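Local coordinates for UDP-N-acetylglucosamine 4,6-dehydratase (Vibrio fischeri, PDB 3PVZ), which binds NAD in a Rossmann-type domain and probably acts as a lyase, dehydrating UDP-N-acetylglucosamine, at residues Ala335-Asn339 with Leu340-Lys344; Arg368-Lys372 with Glu373-Gln377. All coordinates share one frame; numbering follows the deposited sequence. Where two conformers were deposited one is given.

Contact 1 (Ala335-Asn339 with Leu340-Lys344); sequences ARFDN and LGIIK
Phe337 carries the apolar side of this turn. Its CB lies 3.8 Å from CB of Leu340, and the ring extends from there so that Leu340 CD1 stands over one face, toward the rim. Ile342 reaches the same ring at its edge, near the ring plane, where its CD1 is 4.0 Å from Phe337 CE2. The opposite face is taken by the chain's own preceding residue: Arg336 CG sits 3.7 Å above the plane, also off centre. With CG anti to the backbone N (chi1 180°) and the chain extended to NE, Arg336 runs alongside the ring, and its guanidinium has Phe337 CZ over one face. Between CG and the guanidinium, Arg336 CD meets Ile342 CD1 at 4.0 Å.

The polar link is made by a water. It accepts from Phe337 N at 2.9 Å and donates to Leu340 O at 2.8 Å, bridging two backbone groups that make no direct hydrogen bond with each other.

Outside partners hold the loop. Arg336 NH1 hydrogen-bonds to Phe250 O at the end of helix 237-250, whose Met246 packs on both Phe337 and Leu340, and Leu243 on Leu340, while Asp21 accepts from the amides of Asp338 and Asn339.

This is the connection of a beta hairpin between strand 332-333, outermost at this end of the large Rossmann-type sheet, and strand 340-344, its antiparallel neighbour: Leu340 and Ile342, alternate residues of the strand, both meet the Phe337 ring, which the loop folds back against them.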
# COMPACT_ATOMS: atom_id res chain seq x y z
N ALA A 335 -14.68 -24.07 -25.23
CA ALA A 335 -13.96 -24.99 -26.14
C ALA A 335 -12.47 -24.70 -26.31
O ALA A 335 -11.69 -25.62 -26.48
CB ALA A 335 -14.65 -25.00 -27.52
N ARG A 336 -12.08 -23.43 -26.28
CA ARG A 336 -10.69 -23.05 -26.61
C ARG A 336 -9.65 -23.62 -25.64
O ARG A 336 -8.58 -24.04 -26.05
CB ARG A 336 -10.58 -21.54 -26.68
CG ARG A 336 -9.19 -21.07 -26.99
CD ARG A 336 -9.16 -19.62 -27.39
NE ARG A 336 -7.82 -19.24 -27.80
CZ ARG A 336 -7.33 -18.01 -27.83
NH1 ARG A 336 -8.03 -16.96 -27.44
NH2 ARG A 336 -6.12 -17.84 -28.24
N PHE A 337 -9.95 -23.62 -24.36
CA PHE A 337 -9.01 -24.13 -23.38
C PHE A 337 -9.68 -25.22 -22.54
O PHE A 337 -10.89 -25.22 -22.37
CB PHE A 337 -8.50 -23.01 -22.47
CG PHE A 337 -7.71 -21.95 -23.19
CD1 PHE A 337 -6.46 -22.24 -23.70
CD2 PHE A 337 -8.23 -20.66 -23.36
CE1 PHE A 337 -5.74 -21.27 -24.37
CE2 PHE A 337 -7.50 -19.68 -24.00
CZ PHE A 337 -6.26 -19.98 -24.50
N ASP A 338 -8.86 -26.11 -22.00
CA ASP A 338 -9.31 -27.17 -21.12
C ASP A 338 -9.68 -26.67 -19.74
O ASP A 338 -10.74 -27.05 -19.22
CB ASP A 338 -8.25 -28.28 -21.03
CG ASP A 338 -8.22 -29.17 -22.29
OD1 ASP A 338 -9.08 -29.00 -23.21
OD2 ASP A 338 -7.32 -30.04 -22.39
N ASN A 339 -8.83 -25.82 -19.16
CA ASN A 339 -8.95 -25.37 -17.75
C ASN A 339 -9.51 -23.94 -17.60
O ASN A 339 -9.93 -23.57 -16.52
CB ASN A 339 -7.57 -25.40 -17.06
CG ASN A 339 -6.75 -26.68 -17.39
OD1 ASN A 339 -5.58 -26.60 -17.85
ND2 ASN A 339 -7.34 -27.86 -17.11
N LEU A 340 -9.53 -23.18 -18.69
CA LEU A 340 -9.87 -21.77 -18.67
C LEU A 340 -11.11 -21.51 -19.48
O LEU A 340 -11.24 -21.94 -20.62
CB LEU A 340 -8.75 -20.93 -19.30
CG LEU A 340 -7.40 -20.94 -18.64
CD1 LEU A 340 -6.43 -20.18 -19.49
CD2 LEU A 340 -7.43 -20.33 -17.22
N GLY A 341 -12.01 -20.74 -18.89
CA GLY A 341 -13.23 -20.34 -19.60
C GLY A 341 -13.10 -18.89 -20.06
O GLY A 341 -12.42 -18.09 -19.41
N ILE A 342 -13.78 -18.58 -21.16
CA ILE A 342 -13.79 -17.25 -21.72
C ILE A 342 -15.24 -16.73 -21.83
O ILE A 342 -16.12 -17.39 -22.42
CB ILE A 342 -13.17 -17.24 -23.10
CG1 ILE A 342 -11.80 -17.91 -23.07
CG2 ILE A 342 -13.05 -15.84 -23.63
CD1 ILE A 342 -11.06 -17.81 -24.39
N ILE A 343 -15.48 -15.57 -21.24
CA ILE A 343 -16.70 -14.82 -21.49
C ILE A 343 -16.36 -13.83 -22.56
O ILE A 343 -15.34 -13.13 -22.51
CB ILE A 343 -17.22 -14.05 -20.28
CG1 ILE A 343 -17.50 -14.98 -19.10
CG2 ILE A 343 -18.53 -13.27 -20.63
CD1 ILE A 343 -17.79 -14.23 -17.82
N LYS A 344 -17.20 -13.82 -23.57
CA LYS A 344 -17.11 -12.86 -24.64
C LYS A 344 -17.87 -11.65 -24.16
O LYS A 344 -19.07 -11.60 -24.32
CB LYS A 344 -17.80 -13.44 -25.88
CG LYS A 344 -17.12 -14.73 -26.37
CD LYS A 344 -15.94 -14.32 -27.18
CE LYS A 344 -14.82 -15.23 -27.06
NZ LYS A 344 -13.69 -14.62 -27.83
O HOH W 1 -12.12 -22.01 -23.32

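Contact 2 (Arg368-Lys372 with Glu373-Gln377); sequences RQWTK and EEIVQ
A capping box opens helix 372-382, with Thr371 at the N-cap and Glu374 three residues on. One half of the box is firm: Glu374 N donates to Thr371 OG1 at 2.9 Å, with an N-H...O angle of 146°. The Thr371 hydroxyl oxygen lies between its backbone N and carbonyl carbon (chi1 57°), which brings it round to the first turn and also to within 3.1 Å of Glu374 CB. The return half is weak, Thr371 N reaching Glu374 OE1 at 3.4 Å. For this the Glu374 chain stretches back past the threonine, extended beyond CG, and the two side chains cross at about a right angle. The same carboxylate oxygen rests against Trp370, 3.5 Å from its CB.

Behind the box the helical bonds begin. Thr371 O receives only weak bonds from the amides of Glu374 and Ile375, whereas Val376 N donates to Lys372 O at 3.0 Å and 170°, nearly straight and in the carbonyl plane. Regular i to i+4 bonding thus starts at Lys372 O, which also takes a weak bond from Ile375 N.

The apolar contact lies beside the cap: Ile375 CD1 approaches the Trp370 indole obliquely, 3.9 Å from Trp370 CD1 and 4.0 Å from Trp370 NE1. On another side of the helix, Val376 CG2 lies 4.2 Å from Lys372 CG.

Trp370 NE1 is hydrogen-bonded to Pro131 O at the start of helix 131-154, and Lys372 NZ to Glu128 O just before it. Ile375 packs on Leu134 and Ile138 of that helix, on Met364 of helix 351-367 and on Met174 of helix 174-189, while Trp370 also touches Ala105 of the second subunit.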
# COMPACT_ATOMS: atom_id res chain seq x y z
N ARG A 368 -13.68 21.11 -3.79
CA ARG A 368 -12.85 20.66 -2.66
C ARG A 368 -13.70 20.09 -1.56
O ARG A 368 -13.25 19.97 -0.42
CB ARG A 368 -11.94 21.77 -2.09
CG ARG A 368 -11.15 22.65 -3.07
CD ARG A 368 -10.42 21.90 -4.13
NE ARG A 368 -8.96 21.83 -3.95
CZ ARG A 368 -8.14 21.34 -4.88
NH1 ARG A 368 -8.64 20.93 -6.05
NH2 ARG A 368 -6.82 21.29 -4.68
N GLN A 369 -14.93 19.72 -1.90
CA GLN A 369 -15.88 19.19 -0.92
C GLN A 369 -16.95 18.38 -1.62
O GLN A 369 -17.40 18.76 -2.71
CB GLN A 369 -16.52 20.33 -0.08
CG GLN A 369 -17.80 20.98 -0.67
CD GLN A 369 -17.96 22.47 -0.32
OE1 GLN A 369 -17.74 22.90 0.82
NE2 GLN A 369 -18.35 23.27 -1.32
N TRP A 370 -17.37 17.30 -0.98
CA TRP A 370 -18.38 16.42 -1.49
C TRP A 370 -18.80 15.47 -0.36
O TRP A 370 -18.08 15.28 0.63
CB TRP A 370 -17.85 15.65 -2.71
CG TRP A 370 -16.70 14.76 -2.44
CD1 TRP A 370 -16.76 13.49 -2.04
CD2 TRP A 370 -15.31 15.07 -2.60
NE1 TRP A 370 -15.50 12.97 -1.91
CE2 TRP A 370 -14.59 13.92 -2.26
CE3 TRP A 370 -14.61 16.20 -3.01
CZ2 TRP A 370 -13.19 13.86 -2.29
CZ3 TRP A 370 -13.23 16.16 -3.05
CH2 TRP A 370 -12.53 14.99 -2.68
N THR A 371 -19.98 14.87 -0.53
CA THR A 371 -20.55 13.98 0.46
C THR A 371 -20.53 12.58 -0.11
O THR A 371 -20.54 12.42 -1.34
CB THR A 371 -22.00 14.34 0.73
OG1 THR A 371 -22.71 14.28 -0.51
CG2 THR A 371 -22.14 15.78 1.34
N LYS A 372 -20.53 11.58 0.75
CA LYS A 372 -20.70 10.21 0.30
C LYS A 372 -21.95 10.08 -0.56
O LYS A 372 -21.93 9.49 -1.64
CB LYS A 372 -20.81 9.24 1.49
CG LYS A 372 -21.19 7.82 1.02
CD LYS A 372 -20.81 6.71 1.97
CE LYS A 372 -20.79 5.38 1.21
NZ LYS A 372 -20.72 4.19 2.09
N GLU A 373 -23.05 10.64 -0.07
CA GLU A 373 -24.35 10.43 -0.69
C GLU A 373 -24.45 11.09 -2.06
O GLU A 373 -25.22 10.65 -2.89
CB GLU A 373 -25.46 10.90 0.26
CG GLU A 373 -25.69 9.91 1.42
CD GLU A 373 -26.34 8.59 0.96
OE1 GLU A 373 -27.47 8.65 0.41
OE2 GLU A 373 -25.72 7.49 1.14
N GLU A 374 -23.67 12.14 -2.29
CA GLU A 374 -23.55 12.71 -3.63
C GLU A 374 -22.95 11.70 -4.62
O GLU A 374 -23.39 11.60 -5.77
CB GLU A 374 -22.63 13.92 -3.55
CG GLU A 374 -22.89 15.00 -4.55
CD GLU A 374 -21.90 16.13 -4.41
OE1 GLU A 374 -21.21 16.19 -3.36
OE2 GLU A 374 -21.80 16.93 -5.37
N ILE A 375 -21.94 10.95 -4.17
CA ILE A 375 -21.29 9.95 -5.03
C ILE A 375 -22.27 8.79 -5.29
O ILE A 375 -22.46 8.39 -6.44
CB ILE A 375 -19.97 9.40 -4.43
CG1 ILE A 375 -19.02 10.54 -4.04
CG2 ILE A 375 -19.28 8.46 -5.44
CD1 ILE A 375 -17.62 10.08 -3.70
N VAL A 376 -22.91 8.30 -4.22
CA VAL A 376 -23.94 7.26 -4.34
C VAL A 376 -25.01 7.66 -5.33
O VAL A 376 -25.43 6.85 -6.15
CB VAL A 376 -24.61 6.93 -3.00
CG1 VAL A 376 -25.78 5.95 -3.21
CG2 VAL A 376 -23.60 6.33 -2.02
N GLN A 377 -25.45 8.91 -5.29
CA GLN A 377 -26.47 9.37 -6.22
C GLN A 377 -25.98 9.35 -7.67
O GLN A 377 -26.71 8.98 -8.57
CB GLN A 377 -26.94 10.77 -5.86
CG GLN A 377 -27.82 10.79 -4.62
CD GLN A 377 -29.07 9.92 -4.78
OE1 GLN A 377 -29.83 10.05 -5.75
NE2 GLN A 377 -29.28 9.01 -3.83

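Contact 1 comes first along the chain and contact 2 follows it, with helix 351-367 between them. Their centres are 40 Å apart and their nearest atoms about 25 Å, so neither touches the other. Contact 1 belongs to the large mixed sheet, near the end bounded by strand 332-333; contact 2 lies among helices, at the start of the chain's last helix, 372-382. The two therefore share no sheet or helix, and both lie away from the annotated NAD-binding residues. They differ in their surroundings too: residues 335-344 meet no other chain of the assembly, whereas residues 368-370 pack against the second subunit, placing contact 2 beside the dimer interface.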